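Local coordinates for protein putative arylalkylamine N-Acetyltransferase 7 (Aedes aegypti, PDB 4FD7) that probably transfers acetyl groups to amines as a putative arylalkylamine N-acetyltransferase of the GNAT family, at residues 81-87 with 102-106; 165-170 with 196-200. Residues are numbered along the deposited sequence.

Interaction 1: residues 81-87 with 102-106; sequences MLPDRMS and NILDV
Residues 81-87 carry the chain out of a helix and into a strand, beside the extended strand 102-106. M81 is the last helical residue. L82 to D84 form a 3-10 turn, with D84 N to M81 O and R85 N to L82 O both 3.0 Å. R85 then takes left-handed angles (60/46), and S87 is extended (-78/147). The closest register is S87 to L104, with CA atoms 4.7 Å apart. The one direct hydrogen bond runs from L104 N to S87 OG (3.0 Å); the S87 chi1 is m. Water 1 fills the gap. It donates to M81 O (3.0 Å) and L104 O (2.7 Å) and accepts from M86 N (3.2 Å) and S87 OG (2.8 Å). M81 (m, t, p) lays CE on the strand, 3.5 Å from L104 C and 3.8 Å from I103 CG2. L82 CD2 meets I103 CD1 at 3.6 Å. M86 (m, m, m) brings CE to 4.4 Å from V106 CG2, and M86 O sits 3.4 Å from L104 CD1. Water 3 joins D84 OD2 (2.5 Å) to V106 N (2.9 Å). N102 also pairs through the backbone with L88, the residue that follows S87. This is a helix-to-strand connection of the GNAT fold, set against the second strand of the antiparallel hairpin 88-92/98-108.

Interaction 2: residues 165-170 with 196-200; sequences ATEILR and AATRV
This is a helix-helix packing contact in the GNAT fold, between helix 164-170, which follows strand 146-155, and helix 191-200, which follows strand 183-188. In GNAT enzymes the loop leading into the first of these helices commonly holds the CoA pyrophosphate. The segment axes come within 8.5 Å, at a signed crossing angle of -50°. Both backbones are helical, A165 to R170 and A196 to R199. The closest register is T166 to A196, with CA atoms 4.5 Å apart; R170 and V200 follow with CA atoms 5.7 Å apart. Small side chains permit the close approach: A196 CB lies 3.5 Å from T166 OG1 and 4.3 Å from A165 CB. V200 (chi1 t) is the residue most covered by the other segment. V200 CG2 lies 3.3 Å from T166 O, 3.8 Å from T166 CG2, 3.9 Å from L169 CB and 4.0 Å from R170 CB. L169 (m, t) points toward the second helix, with L169 CD1 4.0 Å from A196 CB and 4.1 Å from A197 CB. F188 of strand 183-188 touches both L169 and A197. No direct hydrogen bond joins the segments. R170 pairs one turn back with E167, through NE to OE1 (2.8 Å) and NH2 to OE2 (3.1 Å); E167 OE1 also bonds H16. Water 4 accepts from R170 NH1 (3.1 Å) and donates to R199 O (3.0 Å).

Overall arrangement
From the N terminus, the chain passes strands 14-21 and 28-35 and the first helices before it reaches interaction 1. That contact closes a short loop: 14 residues, mostly strand, separate its segments. It holds the end of helix 68-81 to the five-stranded sheet. The chain then runs through strand 146-155 into helix 164-170. Interaction 2 closes a second loop of 25 residues, which includes helix 172-179 and strand 183-188. The loops neither nest nor cross; they follow in series. The centres of interactions 1 and 2 are about 18 Å apart. They still touch: N102 CB lies 3.8 Å from I168 CG2, and N102 OD1 lies 3.8 Å from L169 CD2.

Interaction 1: residues 81-87 with 102-106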
# COMPACT_ATOMS: atom_id res chain seq x y z
N MET A 81 7.30 -4.97 8.85
CA MET A 81 6.06 -4.20 9.07
C MET A 81 4.89 -4.99 9.68
O MET A 81 4.12 -4.44 10.47
CB MET A 81 5.58 -3.57 7.77
CG MET A 81 6.53 -2.52 7.18
SD MET A 81 6.02 -2.07 5.51
CE MET A 81 4.45 -1.28 5.85
N LEU A 82 4.74 -6.25 9.28
CA LEU A 82 3.57 -7.05 9.68
C LEU A 82 3.24 -7.09 11.18
O LEU A 82 2.07 -7.03 11.54
CB LEU A 82 3.67 -8.47 9.13
CG LEU A 82 3.58 -8.58 7.61
CD1 LEU A 82 4.18 -9.89 7.14
CD2 LEU A 82 2.14 -8.46 7.16
N PRO A 83 4.27 -7.20 12.06
CA PRO A 83 3.96 -7.28 13.50
C PRO A 83 3.32 -6.04 14.08
O PRO A 83 2.95 -6.09 15.26
CB PRO A 83 5.35 -7.45 14.14
CG PRO A 83 6.19 -8.04 13.08
CD PRO A 83 5.71 -7.43 11.80
N ASP A 84 3.22 -4.94 13.31
CA ASP A 84 2.54 -3.76 13.82
C ASP A 84 1.04 -4.01 13.86
O ASP A 84 0.31 -3.24 14.47
CB ASP A 84 2.85 -2.52 12.97
CG ASP A 84 4.33 -2.13 13.02
OD1 ASP A 84 5.06 -2.63 13.91
OD2 ASP A 84 4.77 -1.31 12.18
N ARG A 85 0.59 -5.09 13.21
CA ARG A 85 -0.83 -5.47 13.23
C ARG A 85 -1.71 -4.37 12.65
O ARG A 85 -2.75 -3.99 13.20
CB ARG A 85 -1.28 -5.88 14.63
CG ARG A 85 -0.70 -7.22 15.08
CD ARG A 85 -1.47 -7.80 16.28
NE ARG A 85 -0.93 -9.08 16.70
CZ ARG A 85 -1.43 -9.82 17.69
NH1 ARG A 85 -2.51 -9.40 18.35
NH2 ARG A 85 -0.85 -10.97 18.01
N MET A 86 -1.28 -3.84 11.52
CA MET A 86 -2.06 -2.81 10.87
C MET A 86 -2.40 -3.19 9.44
O MET A 86 -3.15 -2.49 8.78
CB MET A 86 -1.34 -1.45 10.91
CG MET A 86 -1.21 -0.85 12.33
SD MET A 86 -2.79 -0.35 13.07
CE MET A 86 -3.22 1.04 12.03
N SER A 87 -1.87 -4.31 8.97
CA SER A 87 -2.07 -4.66 7.56
C SER A 87 -3.45 -5.24 7.27
O SER A 87 -4.04 -5.92 8.10
CB SER A 87 -0.95 -5.57 7.04
OG SER A 87 0.29 -4.90 7.11
N ASN A 102 -2.95 -5.29 1.67
CA ASN A 102 -2.32 -3.96 1.71
C ASN A 102 -1.44 -4.01 2.95
O ASN A 102 -1.95 -4.13 4.07
CB ASN A 102 -3.39 -2.88 1.89
CG ASN A 102 -2.99 -1.51 1.30
OD1 ASN A 102 -3.82 -0.60 1.24
ND2 ASN A 102 -1.74 -1.36 0.89
N ILE A 103 -0.13 -3.98 2.75
CA ILE A 103 0.80 -3.98 3.87
C ILE A 103 0.96 -2.55 4.38
O ILE A 103 1.39 -1.67 3.64
CB ILE A 103 2.17 -4.59 3.49
CG1 ILE A 103 1.98 -5.99 2.90
CG2 ILE A 103 3.09 -4.64 4.70
CD1 ILE A 103 1.47 -7.02 3.90
N LEU A 104 0.59 -2.33 5.64
CA LEU A 104 0.52 -0.98 6.17
C LEU A 104 1.38 -0.84 7.43
O LEU A 104 1.60 -1.82 8.16
CB LEU A 104 -0.94 -0.62 6.54
CG LEU A 104 -2.12 -0.79 5.57
CD1 LEU A 104 -3.39 -0.30 6.23
CD2 LEU A 104 -1.91 -0.06 4.28
N ASP A 105 1.84 0.38 7.68
CA ASP A 105 2.38 0.68 9.01
C ASP A 105 2.15 2.15 9.34
O ASP A 105 1.51 2.86 8.57
CB ASP A 105 3.85 0.27 9.16
CG ASP A 105 4.79 1.11 8.32
OD1 ASP A 105 4.34 2.01 7.58
OD2 ASP A 105 6.01 0.85 8.41
N VAL A 106 2.65 2.61 10.48
CA VAL A 106 2.44 4.01 10.84
C VAL A 106 3.73 4.82 10.66
O VAL A 106 4.78 4.44 11.16
CB VAL A 106 1.86 4.14 12.25
CG1 VAL A 106 1.74 5.62 12.68
CG2 VAL A 106 0.50 3.45 12.31
O HOH W 1 1.28 -4.06 9.61
O HOH W 2 6.87 -0.66 10.58
O HOH W 3 3.57 0.81 12.55

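Interaction 2: residues 165-170 with 196-200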
# COMPACT_ATOMS: atom_id res chain seq x y z
N ALA A 165 -9.60 -2.87 -4.94
CA ALA A 165 -8.55 -1.97 -4.44
C ALA A 165 -9.16 -0.77 -3.72
O ALA A 165 -8.73 -0.38 -2.61
CB ALA A 165 -7.65 -1.51 -5.58
N THR A 166 -10.16 -0.17 -4.36
CA THR A 166 -10.90 0.93 -3.77
C THR A 166 -11.41 0.55 -2.39
O THR A 166 -11.18 1.26 -1.41
CB THR A 166 -12.09 1.32 -4.65
OG1 THR A 166 -11.62 1.74 -5.93
CG2 THR A 166 -12.90 2.44 -3.99
N GLU A 167 -12.13 -0.56 -2.30
CA GLU A 167 -12.70 -0.95 -1.00
C GLU A 167 -11.67 -1.28 0.08
O GLU A 167 -11.90 -1.02 1.28
CB GLU A 167 -13.74 -2.07 -1.17
CG GLU A 167 -14.89 -1.74 -2.13
CD GLU A 167 -15.57 -0.39 -1.86
OE1 GLU A 167 -15.81 -0.03 -0.69
OE2 GLU A 167 -15.88 0.32 -2.83
N ILE A 168 -10.52 -1.83 -0.33
CA ILE A 168 -9.46 -2.12 0.63
C ILE A 168 -8.92 -0.79 1.19
O ILE A 168 -8.67 -0.67 2.39
CB ILE A 168 -8.31 -2.95 -0.01
CG1 ILE A 168 -8.74 -4.40 -0.16
CG2 ILE A 168 -7.05 -2.87 0.82
CD1 ILE A 168 -7.86 -5.20 -1.07
N LEU A 169 -8.77 0.21 0.32
CA LEU A 169 -8.39 1.54 0.80
C LEU A 169 -9.48 2.16 1.67
O LEU A 169 -9.18 2.90 2.60
CB LEU A 169 -8.13 2.49 -0.35
CG LEU A 169 -6.91 2.18 -1.21
CD1 LEU A 169 -6.90 3.10 -2.40
CD2 LEU A 169 -5.63 2.35 -0.39
N ARG A 170 -10.74 1.90 1.34
CA ARG A 170 -11.81 2.54 2.08
C ARG A 170 -11.81 2.04 3.51
O ARG A 170 -12.14 2.77 4.45
CB ARG A 170 -13.19 2.32 1.41
CG ARG A 170 -14.22 3.35 1.90
CD ARG A 170 -15.64 2.96 1.49
NE ARG A 170 -15.72 2.72 0.05
CZ ARG A 170 -15.88 3.69 -0.85
NH1 ARG A 170 -15.97 4.95 -0.47
NH2 ARG A 170 -15.94 3.38 -2.14
N ALA A 196 -8.35 4.68 -7.55
CA ALA A 196 -8.96 4.04 -6.39
C ALA A 196 -8.89 4.96 -5.19
O ALA A 196 -9.89 5.20 -4.48
CB ALA A 196 -8.25 2.75 -6.10
N ALA A 197 -7.70 5.53 -4.98
CA ALA A 197 -7.51 6.43 -3.86
C ALA A 197 -8.40 7.66 -4.01
O ALA A 197 -8.99 8.15 -3.05
CB ALA A 197 -6.04 6.83 -3.74
N THR A 198 -8.53 8.14 -5.25
CA THR A 198 -9.39 9.30 -5.51
C THR A 198 -10.83 8.98 -5.15
O THR A 198 -11.49 9.75 -4.44
CB THR A 198 -9.27 9.77 -6.97
OG1 THR A 198 -7.99 10.40 -7.16
CG2 THR A 198 -10.39 10.76 -7.32
N ARG A 199 -11.31 7.83 -5.60
CA ARG A 199 -12.68 7.42 -5.32
C ARG A 199 -12.97 7.28 -3.81
O ARG A 199 -14.10 7.53 -3.36
CB ARG A 199 -13.04 6.17 -6.13
CG ARG A 199 -13.02 6.46 -7.64
CD ARG A 199 -13.40 5.27 -8.52
NE ARG A 199 -13.70 5.67 -9.90
CZ ARG A 199 -14.89 6.12 -10.29
NH1 ARG A 199 -15.88 6.23 -9.41
NH2 ARG A 199 -15.10 6.47 -11.56
N VAL A 200 -11.96 6.92 -3.02
CA VAL A 200 -12.12 6.89 -1.56
C VAL A 200 -12.15 8.29 -0.92
O VAL A 200 -12.66 8.49 0.19
CB VAL A 200 -11.04 5.99 -0.91
CG1 VAL A 200 -11.00 6.14 0.61
CG2 VAL A 200 -11.31 4.54 -1.29
O HOH W 4 -16.91 6.55 -2.92